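Local structure of peptide ABC transporter, peptide-binding protein (Thermus thermophilus, 2D5W) at residues Lys33-Gln38 with Ala269-Ser274; Phe47-Gln52 with Pro575-Trp580; Arg420-Phe425 with Ile438-Ser443; Asp449-Arg454 with Gly462-Ala467. The protein binds an oligopeptide, here a pentapeptide, and probably hands it to an ABC transporter for uptake across the membrane. All blocks are in the same frame, centred on the assembly; numbering follows the deposited sequence.

Contact 1: Lys33-Gln38 with Ala269-Ser274; sequences KSEIEQ and ATSSVS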
loop_
_atom_site.group_PDB
_atom_site.type_symbol
_atom_site.label_atom_id
_atom_site.label_comp_id
_atom_site.label_asym_id
_atom_site.label_seq_id
_atom_site.Cartn_x
_atom_site.Cartn_y
_atom_site.Cartn_z
ATOM N N LYS A 33 7.128 -3.738 2.751
ATOM C CA LYS A 33 8.088 -3.963 1.675
ATOM C C LYS A 33 8.503 -2.624 1.049
ATOM O O LYS A 33 9.686 -2.365 0.839
ATOM C CB LYS A 33 7.458 -4.886 0.628
ATOM C CG LYS A 33 8.298 -5.154 -0.615
ATOM C CD LYS A 33 7.611 -6.220 -1.462
ATOM C CE LYS A 33 8.267 -6.426 -2.815
ATOM N NZ LYS A 33 7.745 -5.481 -3.841
ATOM N N SER A 34 7.530 -1.766 0.768
ATOM C CA SER A 34 7.832 -0.467 0.184
ATOM C C SER A 34 8.650 0.414 1.120
ATOM O O SER A 34 9.557 1.118 0.682
ATOM C CB SER A 34 6.542 0.248 -0.204
ATOM O OG SER A 34 6.023 -0.285 -1.408
ATOM N N GLU A 35 8.337 0.383 2.408
ATOM C CA GLU A 35 9.076 1.199 3.365
ATOM C C GLU A 35 10.543 0.782 3.410
ATOM O O GLU A 35 11.440 1.619 3.323
ATOM C CB GLU A 35 8.468 1.064 4.757
ATOM C CG GLU A 35 9.104 1.985 5.779
ATOM C CD GLU A 35 8.620 1.695 7.179
ATOM O OE1 GLU A 35 9.226 0.838 7.852
ATOM O OE2 GLU A 35 7.622 2.314 7.600
ATOM N N ILE A 36 10.785 -0.516 3.543
ATOM C CA ILE A 36 12.142 -1.032 3.598
ATOM C C ILE A 36 12.897 -0.711 2.317
ATOM O O ILE A 36 14.072 -0.339 2.349
ATOM C CB ILE A 36 12.136 -2.560 3.821
ATOM C CG1 ILE A 36 11.653 -2.860 5.238
ATOM C CG2 ILE A 36 13.529 -3.144 3.590
ATOM C CD1 ILE A 36 11.460 -4.328 5.523
ATOM N N GLU A 37 12.217 -0.830 1.184
ATOM C CA GLU A 37 12.881 -0.570 -0.080
ATOM C C GLU A 37 13.332 0.868 -0.286
ATOM O O GLU A 37 14.158 1.127 -1.155
ATOM C CB GLU A 37 12.016 -1.067 -1.236
ATOM C CG GLU A 37 12.031 -2.589 -1.297
ATOM C CD GLU A 37 11.268 -3.159 -2.462
ATOM O OE1 GLU A 37 11.298 -4.399 -2.629
ATOM O OE2 GLU A 37 10.636 -2.381 -3.204
ATOM N N GLN A 38 12.816 1.807 0.503
ATOM C CA GLN A 38 13.277 3.187 0.369
ATOM C C GLN A 38 14.758 3.231 0.737
ATOM O O GLN A 38 15.527 4.011 0.172
ATOM C CB GLN A 38 12.535 4.119 1.315
ATOM C CG GLN A 38 11.071 4.300 1.043
ATOM C CD GLN A 38 10.463 5.181 2.100
ATOM O OE1 GLN A 38 10.103 6.330 1.844
ATOM N NE2 GLN A 38 10.379 4.658 3.314
ATOM N N ALA A 269 13.821 2.592 16.646
ATOM C CA ALA A 269 12.656 3.259 16.084
ATOM C C ALA A 269 11.683 2.232 15.548
ATOM O O ALA A 269 12.063 1.102 15.256
ATOM C CB ALA A 269 13.085 4.196 14.956
ATOM N N THR A 270 10.422 2.624 15.415
ATOM C CA THR A 270 9.432 1.707 14.884
ATOM C C THR A 270 9.040 2.077 13.459
ATOM O O THR A 270 9.117 3.233 13.037
ATOM C CB THR A 270 8.173 1.650 15.766
ATOM O OG1 THR A 270 7.668 2.972 15.975
ATOM C CG2 THR A 270 8.497 1.002 17.110
ATOM N N SER A 271 8.640 1.050 12.723
ATOM C CA SER A 271 8.211 1.146 11.337
ATOM C C SER A 271 6.788 1.693 11.267
ATOM O O SER A 271 6.100 1.792 12.285
ATOM C CB SER A 271 8.251 -0.266 10.732
ATOM O OG SER A 271 7.568 -0.366 9.492
ATOM N N SER A 272 6.348 2.049 10.065
ATOM C CA SER A 272 4.979 2.504 9.876
ATOM C C SER A 272 4.084 1.263 10.013
ATOM O O SER A 272 2.868 1.379 10.144
ATOM C CB SER A 272 4.793 3.130 8.490
ATOM O OG SER A 272 4.951 2.172 7.456
ATOM N N VAL A 273 4.696 0.079 9.965
ATOM C CA VAL A 273 3.965 -1.179 10.122
ATOM C C VAL A 273 4.530 -1.855 11.369
ATOM O O VAL A 273 5.392 -2.737 11.297
ATOM C CB VAL A 273 4.138 -2.103 8.893
ATOM C CG1 VAL A 273 3.253 -3.329 9.043
ATOM C CG2 VAL A 273 3.782 -1.349 7.621
ATOM N N SER A 274 4.035 -1.425 12.522
ATOM C CA SER A 274 4.521 -1.944 13.789
ATOM C C SER A 274 3.422 -2.044 14.838
ATOM O O SER A 274 2.643 -2.994 14.828
ATOM C CB SER A 274 5.677 -1.065 14.294
ATOM O OG SER A 274 5.305 0.301 14.368
#
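The buried carboxylate of Glu35 is gripped by Ser271 and Ser272, a polar contact joining helix 31-40 to the loop that follows strand 269-270 at the edge of a mixed sheet. Glu35 sets CG opposite its backbone N (chi1 -175°) and runs out extended, which carries the acid group well clear of the helix. There OE1 accepts from Ser271 OG at 2.6 Å, on the syn side but somewhat out of the carboxylate plane. OE2 takes two donors: Ser272 N, 2.8 Å away, lies on its syn lone pair, whereas Ser272 OG, at 2.7 Å, arrives from above the plane. Ser271 OG is used twice, because it also accepts from Val273 N at 2.9 Å, and this closes an ST turn. Tyr249, from strand 246-251 of the same sheet, adds a further hydrogen bond to OE1, so that each carboxylate oxygen has two partners, which probably favours the charged form. A leucine here would probably leave both serine hydroxyls and Ser272 N without their acceptor and the turn freer to shift. On the far side of that turn, Ser272 O is hydrogen-bonded to a basic side chain of the bound peptide, and Val273 packs against it.

Contact 2: Phe47-Gln52 with Pro575-Trp580; sequences FNADSQ and PGWNAW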
loop_
_atom_site.group_PDB
_atom_site.type_symbol
_atom_site.label_atom_id
_atom_site.label_comp_id
_atom_site.label_asym_id
_atom_site.label_seq_id
_atom_site.Cartn_x
_atom_site.Cartn_y
_atom_site.Cartn_z
ATOM N N PHE A 47 9.548 12.708 -2.343
ATOM C CA PHE A 47 8.461 13.532 -1.816
ATOM C C PHE A 47 8.751 13.649 -0.322
ATOM O O PHE A 47 8.727 12.651 0.401
ATOM C CB PHE A 47 7.107 12.857 -2.063
ATOM C CG PHE A 47 5.937 13.805 -2.010
ATOM C CD1 PHE A 47 4.958 13.677 -1.026
ATOM C CD2 PHE A 47 5.807 14.824 -2.952
ATOM C CE1 PHE A 47 3.869 14.551 -0.983
ATOM C CE2 PHE A 47 4.723 15.700 -2.917
ATOM C CZ PHE A 47 3.753 15.562 -1.931
ATOM N N ASN A 48 9.036 14.865 0.141
ATOM C CA ASN A 48 9.399 15.059 1.539
ATOM C C ASN A 48 8.261 15.246 2.535
ATOM O O ASN A 48 7.086 15.227 2.175
ATOM C CB ASN A 48 10.417 16.205 1.669
ATOM C CG ASN A 48 9.844 17.561 1.295
ATOM O OD1 ASN A 48 8.651 17.811 1.443
ATOM N ND2 ASN A 48 10.711 18.456 0.831
ATOM N N ALA A 49 8.630 15.424 3.801
ATOM C CA ALA A 49 7.658 15.586 4.878
ATOM C C ALA A 49 6.808 16.840 4.742
ATOM O O ALA A 49 5.725 16.921 5.317
ATOM C CB ALA A 49 8.373 15.581 6.226
ATOM N N ASP A 50 7.305 17.815 3.987
ATOM C CA ASP A 50 6.581 19.062 3.760
ATOM C C ASP A 50 5.681 18.927 2.535
ATOM O O ASP A 50 5.148 19.917 2.032
ATOM C CB ASP A 50 7.568 20.215 3.557
ATOM C CG ASP A 50 8.208 20.674 4.855
ATOM O OD1 ASP A 50 9.311 21.255 4.800
ATOM O OD2 ASP A 50 7.603 20.472 5.931
ATOM N N SER A 51 5.519 17.696 2.058
ATOM C CA SER A 51 4.685 17.404 0.896
ATOM C C SER A 51 5.160 18.123 -0.360
ATOM O O SER A 51 4.362 18.690 -1.113
ATOM C CB SER A 51 3.228 17.771 1.191
ATOM O OG SER A 51 2.740 17.008 2.278
ATOM N N GLN A 52 6.467 18.086 -0.586
ATOM C CA GLN A 52 7.062 18.724 -1.753
ATOM C C GLN A 52 7.959 17.762 -2.509
ATOM O O GLN A 52 8.669 16.946 -1.907
ATOM C CB GLN A 52 7.929 19.911 -1.342
ATOM C CG GLN A 52 7.295 20.887 -0.385
ATOM C CD GLN A 52 8.301 21.893 0.129
ATOM O OE1 GLN A 52 9.371 21.521 0.613
ATOM N NE2 GLN A 52 7.966 23.173 0.031
ATOM N N PRO A 575 8.357 6.819 7.390
ATOM C CA PRO A 575 9.730 7.289 7.558
ATOM C C PRO A 575 10.642 6.596 6.560
ATOM O O PRO A 575 10.225 5.654 5.887
ATOM C CB PRO A 575 10.045 6.894 8.994
ATOM C CG PRO A 575 9.298 5.611 9.142
ATOM C CD PRO A 575 7.973 5.902 8.479
ATOM N N GLY A 576 11.877 7.078 6.450
ATOM C CA GLY A 576 12.834 6.454 5.557
ATOM C C GLY A 576 12.952 7.010 4.151
ATOM O O GLY A 576 13.702 6.469 3.340
ATOM N N TRP A 577 12.226 8.086 3.864
ATOM C CA TRP A 577 12.248 8.719 2.546
ATOM C C TRP A 577 13.488 9.605 2.382
ATOM O O TRP A 577 13.760 10.123 1.297
ATOM C CB TRP A 577 10.982 9.561 2.368
ATOM C CG TRP A 577 10.777 10.502 3.510
ATOM C CD1 TRP A 577 10.162 10.233 4.701
ATOM C CD2 TRP A 577 11.304 11.826 3.624
ATOM N NE1 TRP A 577 10.283 11.305 5.552
ATOM C CE2 TRP A 577 10.981 12.298 4.915
ATOM C CE3 TRP A 577 12.027 12.660 2.761
ATOM C CZ2 TRP A 577 11.358 13.570 5.363
ATOM C CZ3 TRP A 577 12.400 13.921 3.207
ATOM C CH2 TRP A 577 12.064 14.362 4.497
ATOM N N ASN A 578 14.229 9.773 3.474
ATOM C CA ASN A 578 15.446 10.590 3.525
ATOM C C ASN A 578 16.466 9.770 4.309
ATOM O O ASN A 578 17.225 10.306 5.119
ATOM C CB ASN A 578 15.150 11.882 4.287
ATOM C CG ASN A 578 14.743 11.621 5.734
ATOM O OD1 ASN A 578 14.192 10.566 6.052
ATOM N ND2 ASN A 578 15.007 12.582 6.612
ATOM N N ALA A 579 16.491 8.470 4.042
ATOM C CA ALA A 579 17.346 7.541 4.769
ATOM C C ALA A 579 18.827 7.869 4.883
ATOM O O ALA A 579 19.481 7.427 5.829
ATOM C CB ALA A 579 17.168 6.133 4.206
ATOM N N TRP A 580 19.357 8.637 3.939
ATOM C CA TRP A 580 20.772 8.994 3.960
ATOM C C TRP A 580 21.152 10.019 5.028
ATOM O O TRP A 580 22.336 10.224 5.286
ATOM C CB TRP A 580 21.200 9.516 2.584
ATOM C CG TRP A 580 20.408 10.706 2.137
ATOM C CD1 TRP A 580 20.677 12.021 2.394
ATOM C CD2 TRP A 580 19.177 10.683 1.408
ATOM N NE1 TRP A 580 19.687 12.816 1.869
ATOM C CE2 TRP A 580 18.753 12.021 1.258
ATOM C CE3 TRP A 580 18.390 9.658 0.866
ATOM C CZ2 TRP A 580 17.571 12.363 0.589
ATOM C CZ3 TRP A 580 17.215 9.997 0.200
ATOM C CH2 TRP A 580 16.818 11.338 0.069
#
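The indole of Trp577 is sandwiched: Asn48 CA and Ala49 N lie over one face, both offset toward the rim, and Asn578 CG sits over the centre of the opposite face. Trp593 meets the same indole edge-to-face, and NE1 donates to Val564 O. The backbone on the first face is a type I beta turn, Asn48 to Ser51, in the link between strands 45-47 and 53-55, so a loop near the C-terminal end of the chain holds one near the start. Asn48 CA makes a CH-pi contact, 3.9 Å from the centroid of the six-membered ring and 24° off its normal. Its CB comes as close as 3.4 Å to Trp577 CZ3, a tight fit, while Ala49 CB rests 3.7 Å from Trp577 CZ2. Trp577 turns its ring toward the turn with CG placed between the backbone N and the carbonyl carbon (chi1 52°). An alanine in place of Trp577 is likely to open a gap under the turn and leave Val564 O without its indole donor. Asn48 braces the turn from within: its OD1 accepts from Gln52 N at 3.0 Å, the donor standing above the plane of the side-chain carbonyl.

Contact 3: Arg420-Phe425 with Ile438-Ser443; sequences RTQQFF and INNAPS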
loop_
_atom_site.group_PDB
_atom_site.type_symbol
_atom_site.label_atom_id
_atom_site.label_comp_id
_atom_site.label_asym_id
_atom_site.label_seq_id
_atom_site.Cartn_x
_atom_site.Cartn_y
_atom_site.Cartn_z
ATOM N N ARG A 420 -8.830 -8.732 18.348
ATOM C CA ARG A 420 -9.834 -8.271 19.302
ATOM C C ARG A 420 -11.061 -7.754 18.545
ATOM O O ARG A 420 -12.204 -7.963 18.964
ATOM C CB ARG A 420 -9.255 -7.157 20.180
ATOM C CG ARG A 420 -8.248 -7.645 21.226
ATOM C CD ARG A 420 -7.459 -6.481 21.818
ATOM N NE ARG A 420 -8.346 -5.441 22.328
ATOM C CZ ARG A 420 -8.040 -4.148 22.376
ATOM N NH1 ARG A 420 -8.919 -3.279 22.854
ATOM N NH2 ARG A 420 -6.863 -3.721 21.940
ATOM N N THR A 421 -10.821 -7.081 17.424
ATOM C CA THR A 421 -11.903 -6.546 16.603
ATOM C C THR A 421 -12.803 -7.669 16.089
ATOM O O THR A 421 -14.031 -7.568 16.143
ATOM C CB THR A 421 -11.338 -5.752 15.407
ATOM O OG1 THR A 421 -10.644 -4.600 15.899
ATOM C CG2 THR A 421 -12.454 -5.297 14.475
ATOM N N GLN A 422 -12.193 -8.745 15.601
ATOM C CA GLN A 422 -12.966 -9.873 15.096
ATOM C C GLN A 422 -13.892 -10.415 16.178
ATOM O O GLN A 422 -15.064 -10.679 15.918
ATOM C CB GLN A 422 -12.038 -10.985 14.605
ATOM C CG GLN A 422 -11.256 -10.644 13.346
ATOM C CD GLN A 422 -10.331 -11.770 12.927
ATOM O OE1 GLN A 422 -9.555 -12.278 13.735
ATOM N NE2 GLN A 422 -10.407 -12.166 11.661
ATOM N N GLN A 423 -13.361 -10.576 17.389
ATOM C CA GLN A 423 -14.124 -11.085 18.530
ATOM C C GLN A 423 -15.256 -10.143 18.917
ATOM O O GLN A 423 -16.371 -10.570 19.233
ATOM C CB GLN A 423 -13.214 -11.250 19.751
ATOM C CG GLN A 423 -12.245 -12.403 19.687
ATOM C CD GLN A 423 -11.392 -12.501 20.938
ATOM O OE1 GLN A 423 -10.730 -13.508 21.166
ATOM N NE2 GLN A 423 -11.391 -11.440 21.746
ATOM N N PHE A 424 -14.942 -8.855 18.924
ATOM C CA PHE A 424 -15.893 -7.815 19.280
ATOM C C PHE A 424 -17.084 -7.840 18.317
ATOM O O PHE A 424 -18.243 -7.886 18.739
ATOM C CB PHE A 424 -15.172 -6.465 19.229
ATOM C CG PHE A 424 -16.001 -5.303 19.679
ATOM C CD1 PHE A 424 -15.996 -4.900 21.011
ATOM C CD2 PHE A 424 -16.769 -4.587 18.767
ATOM C CE1 PHE A 424 -16.742 -3.797 21.426
ATOM C CE2 PHE A 424 -17.519 -3.483 19.171
ATOM C CZ PHE A 424 -17.505 -3.087 20.503
ATOM N N PHE A 425 -16.796 -7.809 17.019
ATOM C CA PHE A 425 -17.850 -7.831 16.009
ATOM C C PHE A 425 -18.600 -9.165 15.990
ATOM O O PHE A 425 -19.819 -9.196 15.814
ATOM C CB PHE A 425 -17.259 -7.578 14.616
ATOM C CG PHE A 425 -16.819 -6.153 14.373
ATOM C CD1 PHE A 425 -15.878 -5.881 13.383
ATOM C CD2 PHE A 425 -17.361 -5.085 15.089
ATOM C CE1 PHE A 425 -15.482 -4.581 13.106
ATOM C CE2 PHE A 425 -16.964 -3.771 14.815
ATOM C CZ PHE A 425 -16.024 -3.523 13.818
ATOM N N ILE A 438 -13.125 -17.563 11.669
ATOM C CA ILE A 438 -11.844 -16.876 11.654
ATOM C C ILE A 438 -10.817 -17.659 10.848
ATOM O O ILE A 438 -10.672 -18.868 11.019
ATOM C CB ILE A 438 -11.301 -16.697 13.090
ATOM C CG1 ILE A 438 -12.341 -15.983 13.959
ATOM C CG2 ILE A 438 -9.993 -15.919 13.063
ATOM C CD1 ILE A 438 -12.693 -14.590 13.489
ATOM N N ASN A 439 -10.109 -16.972 9.962
ATOM C CA ASN A 439 -9.079 -17.614 9.157
ATOM C C ASN A 439 -7.975 -16.598 8.915
ATOM O O ASN A 439 -7.921 -15.952 7.870
ATOM C CB ASN A 439 -9.660 -18.108 7.831
ATOM C CG ASN A 439 -8.624 -18.794 6.973
ATOM O OD1 ASN A 439 -7.611 -19.278 7.479
ATOM N ND2 ASN A 439 -8.873 -18.852 5.670
ATOM N N ASN A 440 -7.094 -16.464 9.900
ATOM C CA ASN A 440 -6.008 -15.500 9.832
ATOM C C ASN A 440 -4.667 -16.115 9.466
ATOM O O ASN A 440 -4.429 -17.304 9.682
ATOM C CB ASN A 440 -5.874 -14.775 11.172
ATOM C CG ASN A 440 -7.165 -14.111 11.614
ATOM O OD1 ASN A 440 -8.030 -13.781 10.798
ATOM N ND2 ASN A 440 -7.293 -13.893 12.917
ATOM N N ALA A 441 -3.791 -15.285 8.914
ATOM C CA ALA A 441 -2.456 -15.717 8.523
ATOM C C ALA A 441 -1.550 -14.491 8.519
ATOM O O ALA A 441 -2.027 -13.361 8.604
ATOM C CB ALA A 441 -2.495 -16.370 7.135
ATOM N N PRO A 442 -0.229 -14.693 8.423
ATOM C CA PRO A 442 0.697 -13.555 8.415
ATOM C C PRO A 442 0.531 -12.639 7.207
ATOM O O PRO A 442 0.029 -13.050 6.156
ATOM C CB PRO A 442 2.075 -14.221 8.407
ATOM C CG PRO A 442 1.832 -15.560 9.027
ATOM C CD PRO A 442 0.509 -15.968 8.433
ATOM N N SER A 443 0.972 -11.396 7.375
ATOM C CA SER A 443 0.951 -10.393 6.321
ATOM C C SER A 443 1.638 -10.943 5.065
ATOM O O SER A 443 1.147 -10.767 3.951
ATOM C CB SER A 443 1.678 -9.138 6.823
ATOM O OG SER A 443 2.012 -8.252 5.769
#
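Two amides, those of Gln422 and Asn440, pair across this contact through a reciprocal couple of hydrogen bonds. Asn440 ND2 donates to Gln422 OE1 at 2.9 Å with an N-H...O angle of 168°, and Gln422 NE2 returns the favour to Asn440 OD1 at 3.0 Å. Each oxygen is met on a lone pair in its carbonyl plane, and the amide planes are only 22° apart, so the pair closes a nearly flat ring. The side chains come from opposite directions; Gln422 reaches its partner because CG lies anti to the carbonyl carbon (chi1 -69°) and the chain then runs out extended. Asn440 OD1 has a second, weak donor in Thr411 N.

Ile438 supplies the van der Waals packing. Its CD1 lies against Gln422 CD at 3.7 Å and against Gln422 CB at 3.8 Å, while CG2 stands 3.7 Å from Gln422 OE1.

In the fold, helix 416-431 links strands 401-410 and 435-438, which are parallel neighbours in one sheet: a beta-alpha-beta crossover. Gln422 faces inward from that helix and also touches Tyr409 and Thr411. Backbone bonds from Asn439 to Tyr409 and from Ala441 to Ala413 keep the segment beside its neighbour beyond the end of the strand, up to Pro442, the N-cap of the next helix.

The chemistry is neutral and complementary. Turning one amide alone would set oxygen against oxygen and NH2 against NH2, so the pair fixes their relative rotation; the weak bond from Thr411 N probably helps settle which way round both lie. Helix and the loop after strand 435-438 are thus tied without any charge.

Contact 4: Asp449-Arg454 with Gly462-Ala467; sequences DEFIQR and GMFEFA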
loop_
_atom_site.group_PDB
_atom_site.type_symbol
_atom_site.label_atom_id
_atom_site.label_comp_id
_atom_site.label_asym_id
_atom_site.label_seq_id
_atom_site.Cartn_x
_atom_site.Cartn_y
_atom_site.Cartn_z
ATOM N N ASP A 449 0.202 -11.893 -3.799
ATOM C CA ASP A 449 -0.730 -11.908 -4.920
ATOM C C ASP A 449 -1.648 -13.120 -4.990
ATOM O O ASP A 449 -2.853 -12.977 -5.217
ATOM C CB ASP A 449 0.019 -11.751 -6.261
ATOM C CG ASP A 449 1.019 -12.880 -6.544
ATOM O OD1 ASP A 449 1.462 -12.967 -7.714
ATOM O OD2 ASP A 449 1.378 -13.663 -5.639
ATOM N N GLU A 450 -1.089 -14.308 -4.777
ATOM C CA GLU A 450 -1.862 -15.534 -4.867
ATOM C C GLU A 450 -2.982 -15.654 -3.852
ATOM O O GLU A 450 -3.790 -16.580 -3.924
ATOM C CB GLU A 450 -0.935 -16.750 -4.808
ATOM C CG GLU A 450 0.072 -16.761 -5.949
ATOM C CD GLU A 450 0.592 -18.145 -6.274
ATOM O OE1 GLU A 450 1.078 -18.834 -5.354
ATOM O OE2 GLU A 450 0.518 -18.540 -7.459
ATOM N N PHE A 451 -3.033 -14.731 -2.897
ATOM C CA PHE A 451 -4.127 -14.736 -1.938
ATOM C C PHE A 451 -5.009 -13.509 -2.160
ATOM O O PHE A 451 -6.129 -13.624 -2.652
ATOM C CB PHE A 451 -3.640 -14.735 -0.486
ATOM C CG PHE A 451 -4.755 -14.934 0.513
ATOM C CD1 PHE A 451 -5.250 -16.207 0.778
ATOM C CD2 PHE A 451 -5.349 -13.845 1.143
ATOM C CE1 PHE A 451 -6.322 -16.394 1.654
ATOM C CE2 PHE A 451 -6.423 -14.024 2.021
ATOM C CZ PHE A 451 -6.908 -15.299 2.274
ATOM N N ILE A 452 -4.489 -12.330 -1.832
ATOM C CA ILE A 452 -5.275 -11.107 -1.946
ATOM C C ILE A 452 -5.853 -10.819 -3.331
ATOM O O ILE A 452 -6.992 -10.358 -3.439
ATOM C CB ILE A 452 -4.458 -9.876 -1.435
ATOM C CG1 ILE A 452 -5.331 -8.619 -1.441
ATOM C CG2 ILE A 452 -3.216 -9.670 -2.279
ATOM C CD1 ILE A 452 -4.742 -7.468 -0.637
ATOM N N GLN A 453 -5.093 -11.111 -4.383
ATOM C CA GLN A 453 -5.547 -10.852 -5.746
ATOM C C GLN A 453 -6.174 -12.059 -6.443
ATOM O O GLN A 453 -6.199 -12.130 -7.671
ATOM C CB GLN A 453 -4.375 -10.280 -6.564
ATOM C CG GLN A 453 -4.067 -8.829 -6.161
ATOM C CD GLN A 453 -2.628 -8.379 -6.389
ATOM O OE1 GLN A 453 -2.269 -7.255 -6.032
ATOM N NE2 GLN A 453 -1.807 -9.238 -6.975
ATOM N N ARG A 454 -6.710 -12.994 -5.659
ATOM C CA ARG A 454 -7.333 -14.188 -6.225
ATOM C C ARG A 454 -8.730 -14.504 -5.681
ATOM O O ARG A 454 -9.137 -15.668 -5.629
ATOM C CB ARG A 454 -6.409 -15.397 -6.037
ATOM C CG ARG A 454 -5.069 -15.271 -6.771
ATOM C CD ARG A 454 -5.227 -15.307 -8.290
ATOM N NE ARG A 454 -3.932 -15.305 -8.974
ATOM C CZ ARG A 454 -3.173 -14.229 -9.163
ATOM N NH1 ARG A 454 -2.010 -14.340 -9.789
ATOM N NH2 ARG A 454 -3.581 -13.035 -8.752
ATOM N N GLY A 462 -15.187 -14.415 1.901
ATOM C CA GLY A 462 -16.110 -13.601 2.666
ATOM C C GLY A 462 -15.572 -12.226 2.970
ATOM O O GLY A 462 -15.501 -11.368 2.091
ATOM N N MET A 463 -15.195 -12.035 4.230
ATOM C CA MET A 463 -14.656 -10.779 4.733
ATOM C C MET A 463 -13.137 -10.854 4.864
ATOM O O MET A 463 -12.592 -11.884 5.255
ATOM C CB MET A 463 -15.266 -10.481 6.104
ATOM C CG MET A 463 -16.776 -10.285 6.091
ATOM S SD MET A 463 -17.555 -10.480 7.727
ATOM C CE MET A 463 -16.967 -9.022 8.578
ATOM N N PHE A 464 -12.466 -9.751 4.546
ATOM C CA PHE A 464 -11.010 -9.675 4.627
ATOM C C PHE A 464 -10.689 -8.281 5.169
ATOM O O PHE A 464 -10.844 -7.279 4.466
ATOM C CB PHE A 464 -10.417 -9.884 3.226
ATOM C CG PHE A 464 -8.904 -9.938 3.171
ATOM C CD1 PHE A 464 -8.270 -10.074 1.939
ATOM C CD2 PHE A 464 -8.116 -9.842 4.316
ATOM C CE1 PHE A 464 -6.883 -10.115 1.842
ATOM C CE2 PHE A 464 -6.719 -9.883 4.226
ATOM C CZ PHE A 464 -6.107 -10.018 2.988
ATOM N N GLU A 465 -10.273 -8.218 6.431
ATOM C CA GLU A 465 -9.956 -6.941 7.057
ATOM C C GLU A 465 -8.480 -6.592 7.040
ATOM O O GLU A 465 -7.628 -7.402 7.406
ATOM C CB GLU A 465 -10.416 -6.891 8.519
ATOM C CG GLU A 465 -10.060 -5.545 9.171
ATOM C CD GLU A 465 -10.478 -5.408 10.626
ATOM O OE1 GLU A 465 -11.339 -6.183 11.094
ATOM O OE2 GLU A 465 -9.948 -4.497 11.302
ATOM N N PHE A 466 -8.194 -5.371 6.613
ATOM C CA PHE A 466 -6.838 -4.847 6.598
ATOM C C PHE A 466 -6.953 -3.358 6.309
ATOM O O PHE A 466 -8.056 -2.802 6.316
ATOM C CB PHE A 466 -5.952 -5.576 5.563
ATOM C CG PHE A 466 -6.365 -5.380 4.127
ATOM C CD1 PHE A 466 -5.737 -4.427 3.327
ATOM C CD2 PHE A 466 -7.366 -6.169 3.563
ATOM C CE1 PHE A 466 -6.098 -4.265 1.989
ATOM C CE2 PHE A 466 -7.736 -6.012 2.223
ATOM C CZ PHE A 466 -7.098 -5.057 1.437
ATOM N N ALA A 467 -5.824 -2.698 6.094
ATOM C CA ALA A 467 -5.848 -1.275 5.805
ATOM C C ALA A 467 -5.105 -0.954 4.526
ATOM O O ALA A 467 -4.072 -1.555 4.226
ATOM C CB ALA A 467 -5.226 -0.489 6.958
#
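Phe464 pushes the rim of its ring into a notch between Phe451 and Ile452, where the short helix 449-452 packs on strand 463-469 of the mixed sheet. This strand lies between 293-308 and 401-410, and Phe464 and Phe466, two residues apart, both project from it toward the helix. The bump is Phe464 CE1, which is 3.9 Å from Phe451 CE2 on one wall and equally close, 3.9 Å, to Ile452 CG1 on the other. Phe451 offers its edge to the face of Phe464 in an offset edge-to-face pair, the planes at 81° and the centroids 5.7 Å apart. Ile452 crosses Phe464 at about a right angle. Its CG1 is anti to the backbone N (chi1 -175°), and chi2 of 165° extends the chain past the phenyl rim to the next aromatic, with CD1 4.0 Å from Phe466 CZ.

Trp460 closes round the same cluster, meeting Phe464 edge-to-face and also touching the ring of Phe451. Farther along the strand the packing runs into the binding site: Phe466 lies against the backbone of the bound peptide, and Ala467 forms backbone hydrogen bonds with it. The two strand aromatics also support each other. Phe464 has Phe451 over one face, and on the opposite face Phe466 CD2 stands 3.7 Å above the centre of the ring.

The four contacts fall into two touching pairs. Contacts 1 and 2, with centres about 13 Å apart, interlock along the chain, their segments alternating, and meet where Gln38 NE2 probably donates to Pro575 O at 2.8 Å. Contacts 3 and 4 follow one another, also about 13 Å between centres, and touch at Thr421 CG2 and Glu465 OE1, 3.7 Å apart. Both use the sheet around strand 401-410, which runs between 435-438 and 463-469. Both are nested inside the long loop closed by contact 2, their centres about 33 Å and 29 Å from its own. The bound peptide is reached from contact 1 and from contact 4, whose centres lie about 21 Å apart, so two distant parts of the chain share the ligand.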